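Local structure of HD superfamily hydrolase (Clostridium acetobutylicum ATCC 824, 3CCG) at residues A[128-133]-A[144-148]; A[34-40]-A[121-125]; A[48-53]-A[108-112]; A[111-117]-A[175-181]. The protein probably catalyses the symmetrical hydrolysis of diadenosine tetraphosphate to two molecules of ADP, at an HD-domain site that holds two iron ions. One frame throughout, in Å; residues are numbered along the deposited sequence.

Contact 1: residues A[128-133]-A[144-148]; sequences IADYIE and LRKAA. With FE (Fe (III) ion), chain C.
R145 reaches from helix 141-150 to the C-terminal end of helix 121-132, where its guanidinium meets the carbonyls of I132 and E133. The polar part of the contact is this grip. NE gives a nearly straight bond to I132 O (2.9 Å, N-H...O 169°), while NH2 bonds to E133 O at 3.0 Å and adds a weak, longer bond to I132 O. Both oxygens lie at the guanidinium edge, in its plane. An extended chain from CG to NE carries the group there, and NH2 also serves R136 O.

The apolar part centres on I132, whose CB rests against R145 CG at 3.6 Å. With CG1 between the backbone N and carbonyl carbon (chi1 67°), CD1 is carried to A148 CB, 3.7 Å away, while CG2 faces L144 CG. L144 CD2 also touches Y131 CB, and I128 CG1 rests more loosely on A148 CB, at 4.3 Å.

D130, on the side of the helix turned from 144-148, binds iron through OD1 at 2.2 Å. E133 OE2 bonds to H23 ND1 of the same site while OE1 takes G135 N. The carbonyls at a helix C-terminus probably favour a cationic partner, which suits arginine to this place; R145 satisfies two of them at the end of the helix that bears D130, a metal ligand, with the second-shell carboxylate of E133 just beyond.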
# COMPACT_ATOMS: atom_id res chain seq x y z
N ILE A 128 -15.20 -12.08 1.10
CA ILE A 128 -15.79 -12.03 -0.23
C ILE A 128 -17.32 -12.07 -0.20
O ILE A 128 -17.99 -11.45 -1.04
CB ILE A 128 -15.19 -13.14 -1.14
CG1 ILE A 128 -15.26 -12.68 -2.60
CG2 ILE A 128 -15.83 -14.47 -0.89
CD1 ILE A 128 -14.24 -11.55 -2.95
N ALA A 129 -17.86 -12.74 0.81
CA ALA A 129 -19.32 -12.83 0.95
C ALA A 129 -19.95 -11.48 1.05
O ALA A 129 -21.02 -11.24 0.49
CB ALA A 129 -19.72 -13.69 2.18
N ASP A 130 -19.24 -10.55 1.70
CA ASP A 130 -19.76 -9.20 1.82
C ASP A 130 -20.01 -8.53 0.43
O ASP A 130 -21.00 -7.83 0.23
CB ASP A 130 -18.78 -8.39 2.65
CG ASP A 130 -19.36 -7.08 3.10
OD1 ASP A 130 -20.52 -7.08 3.51
OD2 ASP A 130 -18.63 -6.08 3.11
N TYR A 131 -19.11 -8.80 -0.51
CA TYR A 131 -19.17 -8.29 -1.89
C TYR A 131 -20.17 -8.99 -2.81
O TYR A 131 -20.72 -8.38 -3.70
CB TYR A 131 -17.77 -8.37 -2.53
CG TYR A 131 -16.82 -7.34 -2.00
CD1 TYR A 131 -16.07 -7.57 -0.85
CD2 TYR A 131 -16.71 -6.11 -2.61
CE1 TYR A 131 -15.22 -6.59 -0.34
CE2 TYR A 131 -15.89 -5.13 -2.10
CZ TYR A 131 -15.14 -5.38 -0.98
OH TYR A 131 -14.31 -4.37 -0.49
N ILE A 132 -20.37 -10.28 -2.61
CA ILE A 132 -21.16 -11.04 -3.57
C ILE A 132 -22.55 -11.52 -3.08
O ILE A 132 -23.24 -12.25 -3.82
CB ILE A 132 -20.32 -12.26 -4.07
CG1 ILE A 132 -20.07 -13.28 -2.96
CG2 ILE A 132 -18.99 -11.80 -4.73
CD1 ILE A 132 -19.58 -14.63 -3.39
N GLU A 133 -22.94 -11.15 -1.85
CA GLU A 133 -24.23 -11.55 -1.29
C GLU A 133 -25.30 -11.04 -2.25
O GLU A 133 -25.12 -10.01 -2.91
CB GLU A 133 -24.42 -11.12 0.17
CG GLU A 133 -24.38 -9.64 0.41
CD GLU A 133 -25.76 -9.02 0.47
OE1 GLU A 133 -26.76 -9.76 0.19
OE2 GLU A 133 -25.83 -7.79 0.80
N LEU A 144 -17.18 -11.48 -10.22
CA LEU A 144 -16.69 -11.68 -8.88
C LEU A 144 -17.37 -12.91 -8.28
O LEU A 144 -16.73 -13.72 -7.68
CB LEU A 144 -16.98 -10.44 -8.04
CG LEU A 144 -16.11 -10.26 -6.82
CD1 LEU A 144 -14.63 -10.24 -7.23
CD2 LEU A 144 -16.47 -8.97 -6.11
N ARG A 145 -18.67 -13.02 -8.49
CA ARG A 145 -19.44 -14.18 -8.04
C ARG A 145 -18.93 -15.46 -8.70
O ARG A 145 -18.77 -16.47 -8.06
CB ARG A 145 -20.93 -14.00 -8.31
CG ARG A 145 -21.66 -13.14 -7.29
CD ARG A 145 -23.07 -12.68 -7.73
NE ARG A 145 -23.72 -11.89 -6.68
CZ ARG A 145 -24.60 -10.94 -6.88
NH1 ARG A 145 -24.96 -10.59 -8.12
NH2 ARG A 145 -25.10 -10.29 -5.87
N LYS A 146 -18.67 -15.40 -10.01
CA LYS A 146 -18.13 -16.57 -10.72
C LYS A 146 -16.79 -16.99 -10.17
O LYS A 146 -16.54 -18.15 -9.92
CB LYS A 146 -17.96 -16.29 -12.23
CG LYS A 146 -19.19 -16.55 -13.06
CD LYS A 146 -18.84 -16.59 -14.54
N ALA A 147 -15.91 -16.00 -9.99
CA ALA A 147 -14.56 -16.26 -9.51
C ALA A 147 -14.60 -16.83 -8.09
O ALA A 147 -13.87 -17.76 -7.75
CB ALA A 147 -13.73 -14.96 -9.57
N ALA A 148 -15.50 -16.31 -7.28
CA ALA A 148 -15.60 -16.79 -5.89
C ALA A 148 -16.00 -18.26 -5.86
O ALA A 148 -15.52 -19.01 -5.03
CB ALA A 148 -16.57 -15.94 -5.05
FE FE C . -20.87 -5.99 5.34
O HOH W 1 -19.23 -5.81 5.82

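Contact 2: residues A[34-40]-A[121-125]; sequences LAGIYNE and LLEKI
L34 and I125 meet where two helices of the HD domain, 5-38 and 121-132, pack in a roughly antiparallel sense, their local axes at 139°. L34 CB lies 3.9 Å from I125 CG2, the two side chains passing alongside one another and heading opposite ways. At A35 the small methyl keeps the backbone accessible, and I125 CD1 comes within 4.0 Å of A35 CA. One turn on from L34, Y38 offers mainly the base of its side chain: CB touches L121 CD1 at 3.9 Å, and its carbonyl O is met by L121 CD2. The phenol leads away to A148 O, to which OH probably hydrogen-bonds, so tyrosine suits a place with an apolar root and a polar end.

N39 then takes positive phi (67°), which asparagine tolerates well, and the chain turns so that E40 N bonds to A35 O. This sets E40 over the start of helix 121-132. Its CB packs on I125 CD1 at 3.8 Å, while a bend at chi2 brings OE1 beside the flank of L121. Glutamate fits both tasks, with methylenes for the leucines and isoleucine and a carboxylate for the helix start: a water donates to E40 OE1 at 2.7 Å and accepts from L122 N at 3.0 Å.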
# COMPACT_ATOMS: atom_id res chain seq x y z
N LEU A 34 -20.65 -20.77 0.36
CA LEU A 34 -19.26 -20.89 -0.01
C LEU A 34 -18.56 -21.95 0.84
O LEU A 34 -17.63 -22.64 0.41
CB LEU A 34 -18.55 -19.53 0.08
CG LEU A 34 -18.94 -18.47 -0.93
CD1 LEU A 34 -18.30 -17.12 -0.57
CD2 LEU A 34 -18.52 -18.87 -2.37
N ALA A 35 -18.97 -22.05 2.09
CA ALA A 35 -18.43 -23.05 2.97
C ALA A 35 -18.66 -24.47 2.46
O ALA A 35 -17.84 -25.33 2.64
CB ALA A 35 -19.02 -22.91 4.39
N GLY A 36 -19.84 -24.64 1.88
CA GLY A 36 -20.19 -25.92 1.26
C GLY A 36 -19.26 -26.21 0.09
O GLY A 36 -18.74 -27.32 -0.03
N ILE A 37 -19.02 -25.22 -0.76
CA ILE A 37 -18.13 -25.37 -1.91
C ILE A 37 -16.68 -25.70 -1.50
O ILE A 37 -16.03 -26.57 -2.11
CB ILE A 37 -18.10 -24.11 -2.77
CG1 ILE A 37 -19.46 -23.92 -3.47
CG2 ILE A 37 -16.93 -24.14 -3.82
CD1 ILE A 37 -19.69 -22.55 -4.11
N TYR A 38 -16.19 -25.04 -0.44
CA TYR A 38 -14.79 -25.14 -0.06
C TYR A 38 -14.50 -26.02 1.16
O TYR A 38 -13.38 -26.09 1.66
CB TYR A 38 -14.20 -23.71 0.12
CG TYR A 38 -14.10 -22.95 -1.19
CD1 TYR A 38 -13.05 -23.21 -2.09
CD2 TYR A 38 -15.00 -21.95 -1.53
CE1 TYR A 38 -12.97 -22.54 -3.28
CE2 TYR A 38 -14.92 -21.27 -2.76
CZ TYR A 38 -13.88 -21.59 -3.63
OH TYR A 38 -13.78 -20.91 -4.81
N ASN A 39 -15.52 -26.69 1.68
CA ASN A 39 -15.35 -27.59 2.82
C ASN A 39 -14.98 -26.89 4.14
O ASN A 39 -14.23 -27.40 4.97
CB ASN A 39 -14.32 -28.68 2.47
CG ASN A 39 -14.36 -29.86 3.44
OD1 ASN A 39 -15.39 -30.15 4.03
ND2 ASN A 39 -13.23 -30.55 3.58
N GLU A 40 -15.52 -25.69 4.33
CA GLU A 40 -15.32 -24.98 5.57
C GLU A 40 -16.53 -25.35 6.48
O GLU A 40 -17.62 -25.73 6.01
CB GLU A 40 -15.21 -23.46 5.35
CG GLU A 40 -15.00 -22.63 6.59
CD GLU A 40 -13.81 -23.11 7.38
OE1 GLU A 40 -12.64 -22.84 6.97
OE2 GLU A 40 -14.00 -23.82 8.39
N LEU A 121 -9.24 -19.80 5.36
CA LEU A 121 -10.31 -20.04 4.45
C LEU A 121 -11.58 -19.29 4.94
O LEU A 121 -12.26 -18.66 4.13
CB LEU A 121 -10.55 -21.55 4.33
CG LEU A 121 -11.75 -21.92 3.49
CD1 LEU A 121 -11.74 -21.33 2.07
CD2 LEU A 121 -11.92 -23.45 3.49
N LEU A 122 -11.87 -19.35 6.25
CA LEU A 122 -13.08 -18.67 6.79
C LEU A 122 -12.96 -17.14 6.59
O LEU A 122 -13.91 -16.50 6.17
CB LEU A 122 -13.32 -19.01 8.23
CG LEU A 122 -14.55 -18.35 8.89
CD1 LEU A 122 -15.84 -18.93 8.20
CD2 LEU A 122 -14.49 -18.57 10.41
N GLU A 123 -11.79 -16.60 6.88
CA GLU A 123 -11.58 -15.16 6.69
C GLU A 123 -11.86 -14.75 5.24
O GLU A 123 -12.51 -13.75 4.97
CB GLU A 123 -10.16 -14.78 7.04
CG GLU A 123 -9.81 -14.76 8.48
CD GLU A 123 -8.34 -14.49 8.71
OE1 GLU A 123 -7.93 -13.34 8.39
OE2 GLU A 123 -7.60 -15.39 9.16
N LYS A 124 -11.37 -15.57 4.27
CA LYS A 124 -11.57 -15.28 2.88
C LYS A 124 -13.07 -15.31 2.49
O LYS A 124 -13.56 -14.49 1.74
CB LYS A 124 -10.78 -16.22 1.98
CG LYS A 124 -9.29 -16.17 2.22
CD LYS A 124 -8.55 -17.13 1.29
CE LYS A 124 -7.05 -17.03 1.51
NZ LYS A 124 -6.30 -18.07 0.72
N ILE A 125 -13.75 -16.37 2.97
CA ILE A 125 -15.18 -16.55 2.70
C ILE A 125 -16.00 -15.33 3.21
O ILE A 125 -16.88 -14.80 2.50
CB ILE A 125 -15.66 -17.87 3.34
CG1 ILE A 125 -15.11 -19.05 2.54
CG2 ILE A 125 -17.17 -17.89 3.35
CD1 ILE A 125 -15.45 -20.45 3.10
O HOH W 2 -10.75 -21.34 8.19

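Contact 3: residues A[48-53]-A[108-112]; sequences AGLVHD and AIEFH. With FE (Fe (III) ion), chain C; FE (Fe (III) ion), chain B.
D53 and H112 meet at an iron ion that both bind. D53 OD1 and H112 NE2 each lie 2.2 Å from the iron of chain B, in whose coordination sphere they are 3.1 Å apart and not hydrogen-bonded. The other carboxylate oxygen, D53 OD2, binds the iron of chain C at 2.5 Å, so this aspartate bridges the pair, as expected of the HD motif that gives the family its name. An oxygen modelled as water also bridges the two irons. H52 NE2 joins the iron of chain C at 2.5 Å. H23 and D130 complete the protein ligands there, and H86 does so at the iron of chain B.

The two imidazoles also touch each other. H52 points its CD2 edge over one face of H112 in a T-shaped stack, planes 87° apart and centroids separated by 4.8 Å.

Behind the metal, each ring is steadied by a backbone carbonyl three residues earlier. H52 ND1 donates to G49 O at 2.8 Å, and H112 ND1 donates to I109 O, the latter in the carbonyl plane on a lone pair. With both ends of each imidazole engaged, its rotation is fixed. Both histidines place CG between backbone N and carbonyl carbon (chi1 79° and 83°), folding the ring back toward its own helix end.

Further out, I109 CD1 presses on V51 CG2, a tight 3.5 Å contact, and the methyls of A48 and A108 meet, small residues that suit a close helix approach. Helices 42-51 and 103-110 thus pack together, with I126 of helix 121-132 touching both alanines, A94 of helix 87-98 against I109, and V27 of helix 5-38 against H52.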
# COMPACT_ATOMS: atom_id res chain seq x y z
N ALA A 48 -20.06 -16.23 11.73
CA ALA A 48 -19.21 -15.12 11.34
C ALA A 48 -19.94 -14.25 10.34
O ALA A 48 -19.88 -13.02 10.42
CB ALA A 48 -17.91 -15.67 10.75
N GLY A 49 -20.64 -14.83 9.37
CA GLY A 49 -21.35 -14.03 8.39
C GLY A 49 -22.49 -13.23 9.02
O GLY A 49 -22.74 -12.05 8.72
N LEU A 50 -23.21 -13.87 9.94
CA LEU A 50 -24.30 -13.20 10.59
C LEU A 50 -23.85 -11.97 11.39
O LEU A 50 -24.51 -10.93 11.31
CB LEU A 50 -25.05 -14.17 11.52
CG LEU A 50 -26.28 -13.61 12.28
CD1 LEU A 50 -27.34 -13.06 11.32
CD2 LEU A 50 -26.82 -14.69 13.21
N VAL A 51 -22.76 -12.10 12.13
CA VAL A 51 -22.38 -11.04 13.07
C VAL A 51 -21.26 -10.12 12.60
O VAL A 51 -20.92 -9.16 13.29
CB VAL A 51 -22.01 -11.62 14.44
CG1 VAL A 51 -23.11 -12.60 14.95
CG2 VAL A 51 -20.70 -12.32 14.40
N HIS A 52 -20.80 -10.30 11.38
CA HIS A 52 -19.59 -9.61 10.91
C HIS A 52 -19.74 -8.09 11.00
O HIS A 52 -18.72 -7.41 11.23
CB HIS A 52 -19.21 -10.00 9.48
CG HIS A 52 -20.02 -9.32 8.44
ND1 HIS A 52 -21.33 -9.66 8.12
CD2 HIS A 52 -19.72 -8.28 7.65
CE1 HIS A 52 -21.77 -8.85 7.17
NE2 HIS A 52 -20.81 -7.99 6.88
N ASP A 53 -20.95 -7.56 10.81
CA ASP A 53 -21.17 -6.11 10.75
C ASP A 53 -21.82 -5.64 12.08
O ASP A 53 -22.46 -4.60 12.09
CB ASP A 53 -22.01 -5.66 9.54
CG ASP A 53 -21.20 -5.11 8.43
OD1 ASP A 53 -19.98 -4.91 8.53
OD2 ASP A 53 -21.79 -4.87 7.35
N ALA A 108 -12.16 -13.64 11.22
CA ALA A 108 -12.95 -13.40 10.02
C ALA A 108 -13.74 -12.08 10.17
O ALA A 108 -13.88 -11.33 9.22
CB ALA A 108 -13.86 -14.57 9.77
N ILE A 109 -14.28 -11.82 11.35
CA ILE A 109 -14.99 -10.58 11.61
C ILE A 109 -13.99 -9.41 11.60
O ILE A 109 -14.18 -8.41 10.91
CB ILE A 109 -15.69 -10.63 12.96
CG1 ILE A 109 -16.72 -11.77 13.04
CG2 ILE A 109 -16.34 -9.33 13.28
CD1 ILE A 109 -17.23 -12.04 14.48
N GLU A 110 -12.90 -9.56 12.34
CA GLU A 110 -11.92 -8.49 12.44
C GLU A 110 -11.41 -7.99 11.09
O GLU A 110 -11.25 -6.78 10.90
CB GLU A 110 -10.71 -8.91 13.25
CG GLU A 110 -9.62 -7.88 13.37
CD GLU A 110 -8.54 -8.26 14.38
OE1 GLU A 110 -8.53 -9.37 14.91
OE2 GLU A 110 -7.63 -7.43 14.53
N PHE A 111 -11.09 -8.91 10.20
CA PHE A 111 -10.40 -8.55 8.95
C PHE A 111 -11.27 -8.50 7.73
O PHE A 111 -10.81 -8.37 6.58
CB PHE A 111 -9.18 -9.47 8.72
CG PHE A 111 -8.13 -9.32 9.78
CD1 PHE A 111 -7.36 -8.19 9.84
CD2 PHE A 111 -7.98 -10.26 10.79
CE1 PHE A 111 -6.41 -8.05 10.81
CE2 PHE A 111 -7.02 -10.11 11.77
CZ PHE A 111 -6.27 -8.99 11.79
N HIS A 112 -12.58 -8.48 7.96
CA HIS A 112 -13.44 -8.48 6.80
C HIS A 112 -13.46 -7.18 6.02
O HIS A 112 -13.92 -7.19 4.88
CB HIS A 112 -14.92 -8.82 7.18
CG HIS A 112 -15.75 -7.67 7.68
ND1 HIS A 112 -15.88 -7.31 9.00
CD2 HIS A 112 -16.54 -6.83 6.98
CE1 HIS A 112 -16.69 -6.25 9.08
NE2 HIS A 112 -17.13 -5.97 7.86
FE FE C . -20.87 -5.99 5.34
FE FE B . -18.46 -4.39 7.08
O HOH W 1 -19.23 -5.81 5.82
O HOH W 3 -17.08 -3.84 5.60

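Contact 4: residues A[111-117]-A[175-181]; sequences FHTTGRP and HHNTIEA. With FE (Fe (III) ion), chain B.
The chi1 angles of T114 and T178, which meet across this contact, have opposite signs and send their hydroxyls to different partners. In T114, OG1 stands between the backbone N and carbonyl carbon (59°), which leaves CG2 directed at H175; in T178, OG1 lies anti to the carbonyl carbon (-61°) and meets T114 O. The contact lays the loop after helix 103-110 along the first turns of helix 176-188, whose N-cap is H175: its ND1 accepts from N177 N at 2.9 Å.

T178 OG1 donates to T114 O at 2.8 Å, in the carbonyl plane on a lone pair. T114 CG2 makes a CH-pi contact over the face of the capping ring, 4.1 Å from its centroid. T114 OG1 itself donates to G115 O and receives a hydrogen bond from a water that in turn accepts from N177 ND2. Threonine thus supplies a methyl for the ring and a hydroxyl for the bridge.

G115 takes positive phi (75°), natural for glycine, and its O lies 3.3 Å from N177 CB. R116 CD then sits over the F111 ring, its NE paired with E123. P117 CG packs on E180 CB at 3.8 Å. The methyl of A181 presses on R116 N, CB to N 3.4 Å, and this buried amide has no hydrogen-bond partner in the model.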
# COMPACT_ATOMS: atom_id res chain seq x y z
N PHE A 111 -11.09 -8.91 10.20
CA PHE A 111 -10.40 -8.55 8.95
C PHE A 111 -11.27 -8.50 7.73
O PHE A 111 -10.81 -8.37 6.58
CB PHE A 111 -9.18 -9.47 8.72
CG PHE A 111 -8.13 -9.32 9.78
CD1 PHE A 111 -7.36 -8.19 9.84
CD2 PHE A 111 -7.98 -10.26 10.79
CE1 PHE A 111 -6.41 -8.05 10.81
CE2 PHE A 111 -7.02 -10.11 11.77
CZ PHE A 111 -6.27 -8.99 11.79
N HIS A 112 -12.58 -8.48 7.96
CA HIS A 112 -13.44 -8.48 6.80
C HIS A 112 -13.46 -7.18 6.02
O HIS A 112 -13.92 -7.19 4.88
CB HIS A 112 -14.92 -8.82 7.18
CG HIS A 112 -15.75 -7.67 7.68
ND1 HIS A 112 -15.88 -7.31 9.00
CD2 HIS A 112 -16.54 -6.83 6.98
CE1 HIS A 112 -16.69 -6.25 9.08
NE2 HIS A 112 -17.13 -5.97 7.86
N THR A 113 -13.03 -6.08 6.63
CA THR A 113 -13.12 -4.75 5.97
C THR A 113 -11.93 -4.48 5.06
O THR A 113 -12.08 -3.73 4.08
CB THR A 113 -13.29 -3.58 6.94
OG1 THR A 113 -12.08 -3.41 7.73
CG2 THR A 113 -14.46 -3.80 7.83
N THR A 114 -10.79 -5.07 5.38
CA THR A 114 -9.55 -4.86 4.63
C THR A 114 -8.85 -6.08 4.09
O THR A 114 -8.03 -6.00 3.15
CB THR A 114 -8.47 -4.18 5.56
OG1 THR A 114 -8.21 -5.02 6.69
CG2 THR A 114 -8.93 -2.81 6.08
N GLY A 115 -9.09 -7.23 4.67
CA GLY A 115 -8.30 -8.39 4.40
C GLY A 115 -6.95 -8.24 5.13
O GLY A 115 -6.70 -7.27 5.87
N ARG A 116 -6.10 -9.24 4.99
CA ARG A 116 -4.75 -9.19 5.56
C ARG A 116 -3.93 -10.27 4.93
O ARG A 116 -4.45 -11.12 4.21
CB ARG A 116 -4.81 -9.40 7.08
CG ARG A 116 -5.32 -10.82 7.52
CD ARG A 116 -4.98 -11.11 8.95
NE ARG A 116 -5.56 -12.35 9.42
CZ ARG A 116 -5.27 -12.90 10.59
NH1 ARG A 116 -4.36 -12.38 11.39
NH2 ARG A 116 -5.87 -14.03 10.97
N PRO A 117 -2.62 -10.25 5.18
CA PRO A 117 -1.89 -11.41 4.69
C PRO A 117 -2.24 -12.68 5.42
O PRO A 117 -2.64 -12.65 6.56
CB PRO A 117 -0.42 -11.06 5.01
CG PRO A 117 -0.40 -9.66 5.37
CD PRO A 117 -1.77 -9.22 5.78
N HIS A 175 -5.18 1.54 2.98
CA HIS A 175 -4.84 0.86 4.20
C HIS A 175 -3.79 -0.23 3.96
O HIS A 175 -3.93 -1.06 3.05
CB HIS A 175 -6.11 0.27 4.84
CG HIS A 175 -5.92 -0.16 6.24
ND1 HIS A 175 -5.22 -1.29 6.59
CD2 HIS A 175 -6.36 0.39 7.40
CE1 HIS A 175 -5.21 -1.41 7.91
NE2 HIS A 175 -5.91 -0.41 8.42
N HIS A 176 -2.77 -0.26 4.82
CA HIS A 176 -1.67 -1.21 4.64
C HIS A 176 -2.12 -2.66 4.61
O HIS A 176 -1.54 -3.50 3.94
CB HIS A 176 -0.56 -1.03 5.69
CG HIS A 176 -0.93 -1.51 7.06
ND1 HIS A 176 -0.58 -2.76 7.53
CD2 HIS A 176 -1.67 -0.94 8.04
CE1 HIS A 176 -1.03 -2.90 8.76
NE2 HIS A 176 -1.72 -1.83 9.08
N ASN A 177 -3.20 -2.98 5.35
CA ASN A 177 -3.63 -4.38 5.38
C ASN A 177 -4.10 -4.89 4.02
O ASN A 177 -3.88 -6.04 3.65
CB ASN A 177 -4.72 -4.64 6.43
CG ASN A 177 -4.15 -4.92 7.80
OD1 ASN A 177 -3.00 -5.29 7.94
ND2 ASN A 177 -4.97 -4.74 8.81
N THR A 178 -4.74 -4.00 3.28
CA THR A 178 -5.24 -4.35 1.97
C THR A 178 -4.06 -4.52 0.98
O THR A 178 -3.99 -5.49 0.19
CB THR A 178 -6.25 -3.37 1.48
OG1 THR A 178 -7.35 -3.38 2.40
CG2 THR A 178 -6.74 -3.82 0.11
N ILE A 179 -3.09 -3.61 1.12
CA ILE A 179 -1.91 -3.68 0.24
C ILE A 179 -1.13 -4.98 0.54
O ILE A 179 -0.72 -5.73 -0.38
CB ILE A 179 -1.01 -2.43 0.42
CG1 ILE A 179 -1.76 -1.12 0.12
CG2 ILE A 179 0.24 -2.54 -0.47
CD1 ILE A 179 -2.51 -1.06 -1.21
N GLU A 180 -0.95 -5.24 1.81
CA GLU A 180 -0.18 -6.42 2.28
C GLU A 180 -0.93 -7.73 1.96
O GLU A 180 -0.34 -8.71 1.53
CB GLU A 180 0.25 -6.29 3.74
CG GLU A 180 1.21 -5.11 3.82
CD GLU A 180 1.33 -4.37 5.12
OE1 GLU A 180 0.80 -4.84 6.14
OE2 GLU A 180 2.02 -3.29 5.11
N ALA A 181 -2.27 -7.67 2.04
CA ALA A 181 -3.07 -8.81 1.68
C ALA A 181 -2.90 -9.18 0.21
O ALA A 181 -2.79 -10.36 -0.16
CB ALA A 181 -4.58 -8.50 1.99
FE FE B . -18.46 -4.39 7.08
O HOH W 4 -7.41 -4.16 9.05
O HOH W 5 -3.68 -12.31 1.73
O HOH W 1 -19.23 -5.81 5.82
O HOH W 3 -17.08 -3.84 5.60

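How the contacts relate
Contact 3 is the core of the set, its touching residues all buried and its centre about 5 Å from the centre of the chain, and it alone joins its segments through metal. Contact 1 is buried too but farther out, and contacts 2 and 4 are only partly so. There water bridges appear, whereas contact 1 relies on direct arginine-to-carbonyl bonds. Helix 121-132 serves contact 2 with its first turns and contact 1 with its last, and L34 packs on I128 between them. D130 brings contact 1 to the iron of chain C, also bound in contact 3. Contacts 3 and 4 share F111 and H112, and the E123–R116 salt bridge joins contact 2 to contact 4.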